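Long-range contact in KLLA0F20702p (Kluyveromyces lactis, PDB 5Y5A), which is the telomerase subunit Est1, which probably helps recruit telomerase to telomeres by binding Cdc13: residues H474-I486 with T497-M509. Numbering follows the deposited sequence.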
ATOM      1  N   HIS A 474      19.440 -23.383  11.586  1.00107.04           N
ATOM      2  CA  HIS A 474      19.572 -21.937  11.737  1.00108.23           C
ATOM      3  C   HIS A 474      18.818 -21.191  10.621  1.00 89.94           C
ATOM      4  O   HIS A 474      18.004 -21.781   9.913  1.00 84.61           O
ATOM      5  CB  HIS A 474      21.055 -21.540  11.759  1.00122.51           C
ATOM      6  CG  HIS A 474      21.836 -22.165  12.876  1.00129.96           C
ATOM      7  ND1 HIS A 474      21.647 -21.829  14.198  1.00132.85           N
ATOM      8  CD2 HIS A 474      22.816 -23.099  12.861  1.00131.65           C
ATOM      9  CE1 HIS A 474      22.474 -22.532  14.952  1.00133.68           C
ATOM     10  NE2 HIS A 474      23.194 -23.310  14.165  1.00133.50           N
ATOM     11  N   ARG A 475      19.111 -19.902  10.475  1.00 83.07           N
ATOM     12  CA  ARG A 475      18.347 -18.982   9.627  1.00 84.02           C
ATOM     13  C   ARG A 475      18.270 -19.405   8.162  1.00 81.65           C
ATOM     14  O   ARG A 475      19.294 -19.570   7.495  1.00 87.71           O
ATOM     15  CB  ARG A 475      18.950 -17.580   9.728  1.00 80.32           C
ATOM     16  CG  ARG A 475      17.978 -16.441   9.469  1.00 75.57           C
ATOM     17  CD  ARG A 475      18.525 -15.173  10.099  1.00 75.85           C
ATOM     18  NE  ARG A 475      17.781 -13.974   9.741  1.00 75.77           N
ATOM     19  CZ  ARG A 475      18.221 -12.741   9.965  1.00 77.14           C
ATOM     20  NH1 ARG A 475      19.402 -12.558  10.543  1.00 79.21           N
ATOM     21  NH2 ARG A 475      17.490 -11.692   9.611  1.00 73.36           N
ATOM     22  N   PRO A 476      17.043 -19.587   7.659  1.00 72.54           N
ATOM     23  CA  PRO A 476      16.809 -19.997   6.270  1.00 71.97           C
ATOM     24  C   PRO A 476      17.217 -18.917   5.262  1.00 65.50           C
ATOM     25  O   PRO A 476      17.279 -17.737   5.602  1.00 60.45           O
ATOM     26  CB  PRO A 476      15.294 -20.240   6.224  1.00 70.84           C
ATOM     27  CG  PRO A 476      14.875 -20.387   7.653  1.00 70.07           C
ATOM     28  CD  PRO A 476      15.790 -19.501   8.426  1.00 69.53           C
ATOM     29  N   THR A 477      17.515 -19.335   4.036  1.00 67.00           N
ATOM     30  CA  THR A 477      17.802 -18.401   2.957  1.00 62.47           C
ATOM     31  C   THR A 477      16.989 -18.747   1.718  1.00 60.53           C
ATOM     32  O   THR A 477      16.194 -19.691   1.721  1.00 58.39           O
ATOM     33  CB  THR A 477      19.293 -18.387   2.585  1.00 71.43           C
ATOM     34  OG1 THR A 477      19.671 -19.657   2.038  1.00 70.82           O
ATOM     35  CG2 THR A 477      20.154 -18.087   3.806  1.00 74.56           C
ATOM     36  N   ARG A 478      17.215 -17.984   0.656  1.00 61.48           N
ATOM     37  CA  ARG A 478      16.392 -18.047  -0.542  1.00 55.82           C
ATOM     38  C   ARG A 478      17.023 -17.244  -1.670  1.00 61.74           C
ATOM     39  O   ARG A 478      17.990 -16.511  -1.456  1.00 66.81           O
ATOM     40  CB  ARG A 478      15.006 -17.510  -0.247  1.00 59.38           C
ATOM     41  CG  ARG A 478      15.043 -16.081   0.240  1.00 53.14           C
ATOM     42  CD  ARG A 478      13.658 -15.579   0.455  1.00 52.34           C
ATOM     43  NE  ARG A 478      13.632 -14.235   1.019  1.00 49.49           N
ATOM     44  CZ  ARG A 478      12.518 -13.529   1.136  1.00 49.45           C
ATOM     45  NH1 ARG A 478      11.375 -14.058   0.712  1.00 47.48           N
ATOM     46  NH2 ARG A 478      12.539 -12.311   1.664  1.00 44.97           N
ATOM     47  N   ASP A 479      16.458 -17.358  -2.867  1.00 64.42           N
ATOM     48  CA  ASP A 479      17.064 -16.731  -4.035  1.00 65.48           C
ATOM     49  C   ASP A 479      16.261 -15.561  -4.586  1.00 60.76           C
ATOM     50  O   ASP A 479      16.738 -14.843  -5.469  1.00 56.02           O
ATOM     51  CB  ASP A 479      17.282 -17.775  -5.127  1.00 75.42           C
ATOM     52  CG  ASP A 479      18.347 -18.784  -4.751  1.00 86.27           C
ATOM     53  OD1 ASP A 479      19.234 -18.425  -3.947  1.00 91.15           O
ATOM     54  OD2 ASP A 479      18.296 -19.929  -5.245  1.00 90.34           O
ATOM     55  N   TYR A 480      15.058 -15.354  -4.053  1.00 53.78           N
ATOM     56  CA  TYR A 480      14.192 -14.290  -4.544  1.00 49.66           C
ATOM     57  C   TYR A 480      13.089 -13.938  -3.555  1.00 52.82           C
ATOM     58  O   TYR A 480      12.832 -14.678  -2.601  1.00 55.87           O
ATOM     59  CB  TYR A 480      13.578 -14.682  -5.897  1.00 53.99           C
ATOM     60  CG  TYR A 480      12.715 -15.933  -5.875  1.00 58.47           C
ATOM     61  CD1 TYR A 480      11.350 -15.854  -5.620  1.00 53.86           C
ATOM     62  CD2 TYR A 480      13.263 -17.190  -6.126  1.00 60.23           C
ATOM     63  CE1 TYR A 480      10.557 -16.984  -5.606  1.00 53.44           C
ATOM     64  CE2 TYR A 480      12.472 -18.330  -6.109  1.00 59.99           C
ATOM     65  CZ  TYR A 480      11.119 -18.220  -5.850  1.00 59.91           C
ATOM     66  OH  TYR A 480      10.324 -19.348  -5.834  1.00 59.83           O
ATOM     67  N   PHE A 481      12.441 -12.800  -3.790  1.00 50.32           N
ATOM     68  CA  PHE A 481      11.349 -12.333  -2.938  1.00 50.33           C
ATOM     69  C   PHE A 481      10.051 -13.086  -3.220  1.00 50.82           C
ATOM     70  O   PHE A 481       9.777 -13.456  -4.363  1.00 49.01           O
ATOM     71  CB  PHE A 481      11.120 -10.831  -3.131  1.00 51.89           C
ATOM     72  CG  PHE A 481      11.928  -9.962  -2.208  1.00 50.72           C
ATOM     73  CD1 PHE A 481      12.952 -10.498  -1.441  1.00 49.73           C
ATOM     74  CD2 PHE A 481      11.648  -8.609  -2.096  1.00 46.93           C
ATOM     75  CE1 PHE A 481      13.688  -9.699  -0.594  1.00 46.80           C
ATOM     76  CE2 PHE A 481      12.385  -7.801  -1.249  1.00 43.75           C
ATOM     77  CZ  PHE A 481      13.404  -8.347  -0.495  1.00 46.28           C
ATOM     78  N   TYR A 482       9.257 -13.306  -2.173  1.00 53.28           N
ATOM     79  CA  TYR A 482       7.947 -13.933  -2.317  1.00 47.75           C
ATOM     80  C   TYR A 482       6.857 -12.858  -2.431  1.00 48.44           C
ATOM     81  O   TYR A 482       7.139 -11.664  -2.277  1.00 42.06           O
ATOM     82  CB  TYR A 482       7.663 -14.874  -1.139  1.00 42.10           C
ATOM     83  CG  TYR A 482       8.665 -16.004  -0.999  1.00 49.52           C
ATOM     84  CD1 TYR A 482       9.352 -16.490  -2.104  1.00 56.12           C
ATOM     85  CD2 TYR A 482       8.933 -16.574   0.237  1.00 45.69           C
ATOM     86  CE1 TYR A 482      10.274 -17.514  -1.980  1.00 55.93           C
ATOM     87  CE2 TYR A 482       9.854 -17.605   0.370  1.00 48.23           C
ATOM     88  CZ  TYR A 482      10.520 -18.066  -0.743  1.00 54.31           C
ATOM     89  OH  TYR A 482      11.436 -19.080  -0.617  1.00 62.04           O
ATOM     90  N   GLU A 483       5.621 -13.282  -2.699  1.00 45.94           N
ATOM     91  CA  GLU A 483       4.522 -12.349  -2.948  1.00 45.01           C
ATOM     92  C   GLU A 483       4.388 -11.333  -1.828  1.00 39.74           C
ATOM     93  O   GLU A 483       4.297 -10.130  -2.084  1.00 45.57           O
ATOM     94  CB  GLU A 483       3.187 -13.091  -3.123  1.00 49.53           C
ATOM     95  CG  GLU A 483       3.044 -13.875  -4.430  1.00 58.40           C
ATOM     96  CD  GLU A 483       3.393 -15.352  -4.282  1.00 60.58           C
ATOM     97  OE1 GLU A 483       4.264 -15.690  -3.444  1.00 50.67           O
ATOM     98  OE2 GLU A 483       2.790 -16.174  -5.006  1.00 64.70           O
ATOM     99  N   GLU A 484       4.386 -11.815  -0.588  1.00 40.93           N
ATOM    100  CA  GLU A 484       4.198 -10.929   0.554  1.00 40.74           C
ATOM    101  C   GLU A 484       5.396  -9.984   0.728  1.00 44.02           C
ATOM    102  O   GLU A 484       5.229  -8.859   1.194  1.00 37.29           O
ATOM    103  CB  GLU A 484       3.944 -11.732   1.840  1.00 40.34           C
ATOM    104  CG  GLU A 484       5.104 -12.619   2.311  1.00 42.54           C
ATOM    105  CD  GLU A 484       5.031 -14.038   1.773  1.00 45.80           C
ATOM    106  OE1 GLU A 484       5.431 -14.968   2.510  1.00 43.10           O
ATOM    107  OE2 GLU A 484       4.566 -14.222   0.622  1.00 45.50           O
ATOM    108  N   ASP A 485       6.590 -10.425   0.340  1.00 47.90           N
ATOM    109  CA  ASP A 485       7.763  -9.552   0.387  1.00 47.41           C
ATOM    110  C   ASP A 485       7.566  -8.383  -0.569  1.00 49.00           C
ATOM    111  O   ASP A 485       7.730  -7.218  -0.201  1.00 48.63           O
ATOM    112  CB  ASP A 485       9.051 -10.307   0.018  1.00 48.01           C
ATOM    113  CG  ASP A 485       9.351 -11.469   0.950  1.00 48.57           C
ATOM    114  OD1 ASP A 485       9.875 -11.239   2.053  1.00 52.51           O
ATOM    115  OD2 ASP A 485       9.080 -12.621   0.566  1.00 50.48           O
ATOM    116  N   ILE A 486       7.218  -8.716  -1.804  1.00 46.92           N
ATOM    117  CA  ILE A 486       7.016  -7.722  -2.842  1.00 49.48           C
ATOM    118  C   ILE A 486       5.959  -6.693  -2.443  1.00 51.45           C
ATOM    119  O   ILE A 486       6.154  -5.490  -2.631  1.00 54.38           O
ATOM    120  CB  ILE A 486       6.603  -8.381  -4.164  1.00 50.94           C
ATOM    121  CG1 ILE A 486       7.663  -9.392  -4.607  1.00 50.57           C
ATOM    122  CG2 ILE A 486       6.391  -7.327  -5.245  1.00 48.80           C
ATOM    123  CD1 ILE A 486       7.231 -10.258  -5.774  1.00 46.19           C
ATOM    124  N   THR A 497      11.471  -3.994   4.801  1.00 45.21           N
ATOM    125  CA  THR A 497      11.692  -5.307   4.196  1.00 47.72           C
ATOM    126  C   THR A 497      11.496  -6.385   5.276  1.00 47.58           C
ATOM    127  O   THR A 497      11.901  -6.202   6.426  1.00 49.13           O
ATOM    128  CB  THR A 497      13.076  -5.441   3.500  1.00 54.33           C
ATOM    129  OG1 THR A 497      13.165  -6.695   2.818  1.00 58.19           O
ATOM    130  CG2 THR A 497      14.227  -5.313   4.505  1.00 55.43           C
ATOM    131  N   LEU A 498      10.839  -7.488   4.923  1.00 43.38           N
ATOM    132  CA  LEU A 498      10.650  -8.584   5.877  1.00 41.60           C
ATOM    133  C   LEU A 498      11.994  -9.247   6.185  1.00 48.88           C
ATOM    134  O   LEU A 498      12.590  -9.900   5.326  1.00 51.93           O
ATOM    135  CB  LEU A 498       9.658  -9.616   5.338  1.00 42.34           C
ATOM    136  CG  LEU A 498       8.337  -9.047   4.818  1.00 43.76           C
ATOM    137  CD1 LEU A 498       7.395 -10.155   4.353  1.00 40.10           C
ATOM    138  CD2 LEU A 498       7.671  -8.170   5.877  1.00 41.93           C
ATOM    139  N   SER A 499      12.464  -9.085   7.418  1.00 52.27           N
ATOM    140  CA  SER A 499      13.811  -9.503   7.789  1.00 53.03           C
ATOM    141  C   SER A 499      13.894 -10.844   8.551  1.00 53.63           C
ATOM    142  O   SER A 499      14.826 -11.051   9.330  1.00 47.60           O
ATOM    143  CB  SER A 499      14.467  -8.401   8.629  1.00 56.46           C
ATOM    144  OG  SER A 499      13.731  -8.164   9.821  1.00 57.26           O
ATOM    145  N   ASP A 500      12.938 -11.745   8.333  1.00 50.25           N
ATOM    146  CA  ASP A 500      13.014 -13.070   8.949  1.00 48.73           C
ATOM    147  C   ASP A 500      14.011 -13.964   8.207  1.00 48.03           C
ATOM    148  O   ASP A 500      14.773 -14.695   8.829  1.00 49.81           O
ATOM    149  CB  ASP A 500      11.640 -13.739   9.010  1.00 44.82           C
ATOM    150  CG  ASP A 500      10.851 -13.589   7.719  1.00 50.44           C
ATOM    151  OD1 ASP A 500      11.421 -13.126   6.706  1.00 56.38           O
ATOM    152  OD2 ASP A 500       9.651 -13.937   7.722  1.00 51.19           O
ATOM    153  N   PHE A 501      14.010 -13.902   6.882  1.00 48.46           N
ATOM    154  CA  PHE A 501      15.058 -14.547   6.098  1.00 56.52           C
ATOM    155  C   PHE A 501      16.354 -13.766   6.225  1.00 64.37           C
ATOM    156  O   PHE A 501      16.343 -12.593   6.600  1.00 66.71           O
ATOM    157  CB  PHE A 501      14.682 -14.635   4.618  1.00 53.50           C
ATOM    158  CG  PHE A 501      13.653 -15.673   4.301  1.00 49.93           C
ATOM    159  CD1 PHE A 501      14.021 -16.996   4.095  1.00 54.98           C
ATOM    160  CD2 PHE A 501      12.320 -15.325   4.184  1.00 38.65           C
ATOM    161  CE1 PHE A 501      13.072 -17.957   3.786  1.00 49.74           C
ATOM    162  CE2 PHE A 501      11.370 -16.274   3.884  1.00 45.42           C
ATOM    163  CZ  PHE A 501      11.743 -17.592   3.679  1.00 49.63           C
ATOM    164  N   ASN A 502      17.466 -14.409   5.891  1.00 68.53           N
ATOM    165  CA  ASN A 502      18.719 -13.691   5.709  1.00 72.42           C
ATOM    166  C   ASN A 502      18.986 -13.511   4.218  1.00 66.37           C
ATOM    167  O   ASN A 502      19.539 -14.398   3.566  1.00 74.55           O
ATOM    168  CB  ASN A 502      19.883 -14.427   6.381  1.00 80.99           C
ATOM    169  CG  ASN A 502      21.123 -13.556   6.519  1.00 82.45           C
ATOM    170  OD1 ASN A 502      21.094 -12.360   6.222  1.00 79.77           O
ATOM    171  ND2 ASN A 502      22.214 -14.153   6.983  1.00 86.73           N
ATOM    172  N   ASP A 503      18.570 -12.366   3.683  1.00 60.61           N
ATOM    173  CA  ASP A 503      18.706 -12.092   2.254  1.00 61.74           C
ATOM    174  C   ASP A 503      20.049 -11.433   1.972  1.00 66.35           C
ATOM    175  O   ASP A 503      20.243 -10.800   0.933  1.00 66.86           O
ATOM    176  CB  ASP A 503      17.552 -11.215   1.762  1.00 63.51           C
ATOM    177  CG  ASP A 503      16.207 -11.922   1.849  1.00 62.67           C
ATOM    178  OD1 ASP A 503      16.170 -13.147   1.600  1.00 60.06           O
ATOM    179  OD2 ASP A 503      15.193 -11.262   2.172  1.00 59.21           O
ATOM    180  N   GLU A 504      20.965 -11.596   2.921  1.00 70.71           N
ATOM    181  CA  GLU A 504      22.316 -11.053   2.849  1.00 77.95           C
ATOM    182  C   GLU A 504      22.949 -11.268   1.481  1.00 75.52           C
ATOM    183  O   GLU A 504      23.363 -10.317   0.827  1.00 75.32           O
ATOM    184  CB  GLU A 504      23.180 -11.703   3.931  1.00 83.47           C
ATOM    185  CG  GLU A 504      24.404 -10.921   4.348  1.00 87.44           C
ATOM    186  CD  GLU A 504      25.200 -11.647   5.422  1.00 95.54           C
ATOM    187  OE1 GLU A 504      24.786 -12.756   5.822  1.00 89.65           O
ATOM    188  OE2 GLU A 504      26.239 -11.115   5.866  1.00106.65           O
ATOM    189  N   LYS A 505      22.987 -12.524   1.046  1.00 72.10           N
ATOM    190  CA  LYS A 505      23.660 -12.898  -0.192  1.00 82.40           C
ATOM    191  C   LYS A 505      22.965 -12.446  -1.480  1.00 81.21           C
ATOM    192  O   LYS A 505      23.598 -12.434  -2.537  1.00 80.42           O
ATOM    193  CB  LYS A 505      23.840 -14.413  -0.236  1.00 92.92           C
ATOM    194  CG  LYS A 505      22.539 -15.189  -0.240  1.00 96.24           C
ATOM    195  CD  LYS A 505      22.827 -16.662  -0.062  1.00104.18           C
ATOM    196  CE  LYS A 505      21.558 -17.476   0.030  1.00106.22           C
ATOM    197  NZ  LYS A 505      21.854 -18.811   0.624  1.00110.50           N
ATOM    198  N   LEU A 506      21.695 -12.100  -1.417  1.00 75.74           N
ATOM    199  CA  LEU A 506      20.988 -11.694  -2.612  1.00 76.35           C
ATOM    200  C   LEU A 506      21.649 -10.553  -3.343  1.00 85.68           C
ATOM    201  O   LEU A 506      21.636 -10.491  -4.550  1.00 93.34           O
ATOM    202  CB  LEU A 506      19.572 -11.268  -2.259  1.00 71.38           C
ATOM    203  CG  LEU A 506      18.525 -12.341  -2.035  1.00 69.76           C
ATOM    204  CD1 LEU A 506      17.149 -11.794  -2.308  1.00 74.87           C
ATOM    205  CD2 LEU A 506      18.807 -13.506  -2.946  1.00 60.34           C
ATOM    206  N   LEU A 507      22.222  -9.634  -2.602  1.00 83.87           N
ATOM    207  CA  LEU A 507      22.813  -8.443  -3.198  1.00 87.86           C
ATOM    208  C   LEU A 507      24.034  -8.763  -4.057  1.00 92.92           C
ATOM    209  O   LEU A 507      24.398  -7.992  -4.946  1.00 94.44           O
ATOM    210  CB  LEU A 507      23.184  -7.436  -2.108  1.00 89.76           C
ATOM    211  CG  LEU A 507      24.104  -7.894  -0.978  1.00 89.20           C
ATOM    212  CD1 LEU A 507      25.585  -7.715  -1.329  1.00 92.56           C
ATOM    213  CD2 LEU A 507      23.746  -7.152   0.302  1.00 87.10           C
ATOM    214  N   SER A 508      24.666  -9.899  -3.784  1.00 92.34           N
ATOM    215  CA  SER A 508      25.828 -10.318  -4.554  1.00 95.83           C
ATOM    216  C   SER A 508      25.428 -11.235  -5.710  1.00 94.17           C
ATOM    217  O   SER A 508      26.281 -11.704  -6.463  1.00 96.69           O
ATOM    218  CB  SER A 508      26.847 -11.011  -3.646  1.00 99.11           C
ATOM    219  OG  SER A 508      26.319 -12.209  -3.102  1.00100.29           O
ATOM    220  N   MET A 509      24.129 -11.480  -5.852  1.00 89.22           N
ATOM    221  CA  MET A 509      23.629 -12.332  -6.927  1.00 86.71           C
ATOM    222  C   MET A 509      23.219 -11.514  -8.155  1.00 86.08           C
ATOM    223  O   MET A 509      23.025 -10.298  -8.081  1.00 83.91           O
ATOM    224  CB  MET A 509      22.450 -13.179  -6.437  1.00 82.69           C
ATOM    225  CG  MET A 509      22.801 -14.129  -5.299  1.00 82.55           C
ATOM    226  SD  MET A 509      21.379 -15.040  -4.667  1.00111.64           S
ATOM    227  CE  MET A 509      21.145 -16.262  -5.957  1.00 98.58           C
TER
HETATM  228  O   HOH W   1      11.065  -8.487   2.101  1.00 52.31           O
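Two mostly irregular stretches, 474-486 and 497-509, come close at separate points, the CA atoms of Thr-477 and Asn-502 lying 5.5 Å apart and those of Asp-485 and Leu-498 6.3 Å, with one weak backbone hydrogen bond from Asn-502 N to Pro-476 O. Buried Arg-478 carries the contact. Its CG sits between the backbone N and the carbonyl carbon (chi1 59°), and the chain beyond is extended, laying CD and the guanidinium over one face of the Phe-501 ring, the two planes 13° apart; Phe-481 CD1 lies over the rim of the opposite guanidinium face. Arg-478 centres a salt-bridge network: side-on, its NE meets Asp-503 OD1 (2.8 Å) and NH2 meets OD2 (2.9 Å), nearly in the carboxylate plane on the syn side. End-on, Arg-478 NH1 and NH2 grip Asp-485 from above its carboxylate plane, NH1 2.7 Å from OD2, which also accepts from Tyr-482 N at the helix N-cap. An alanine here is likely to leave Asp-503 without this salt bridge, Asp-485 with Arg-427 alone of its two arginines, and one face of Phe-501 without its guanidinium. Arg-475 holds backbone instead: NE donates to Asp-500 O (3.2 Å, 164°) and NH2 to Ser-499 O (2.8 Å), while NH1 salt-bridges an acidic side chain of the bound peptide, probably Cdc13. Two residues on, Thr-477 OG1 accepts from Lys-505 NZ (2.7 Å). Arg-478 probably offsets buried negative charge, fixing loop 497-509 against the start of helix 483-487 in Est1's DNA/RNA-binding domain, where Phe-481 and Leu-506 pack on the peptide.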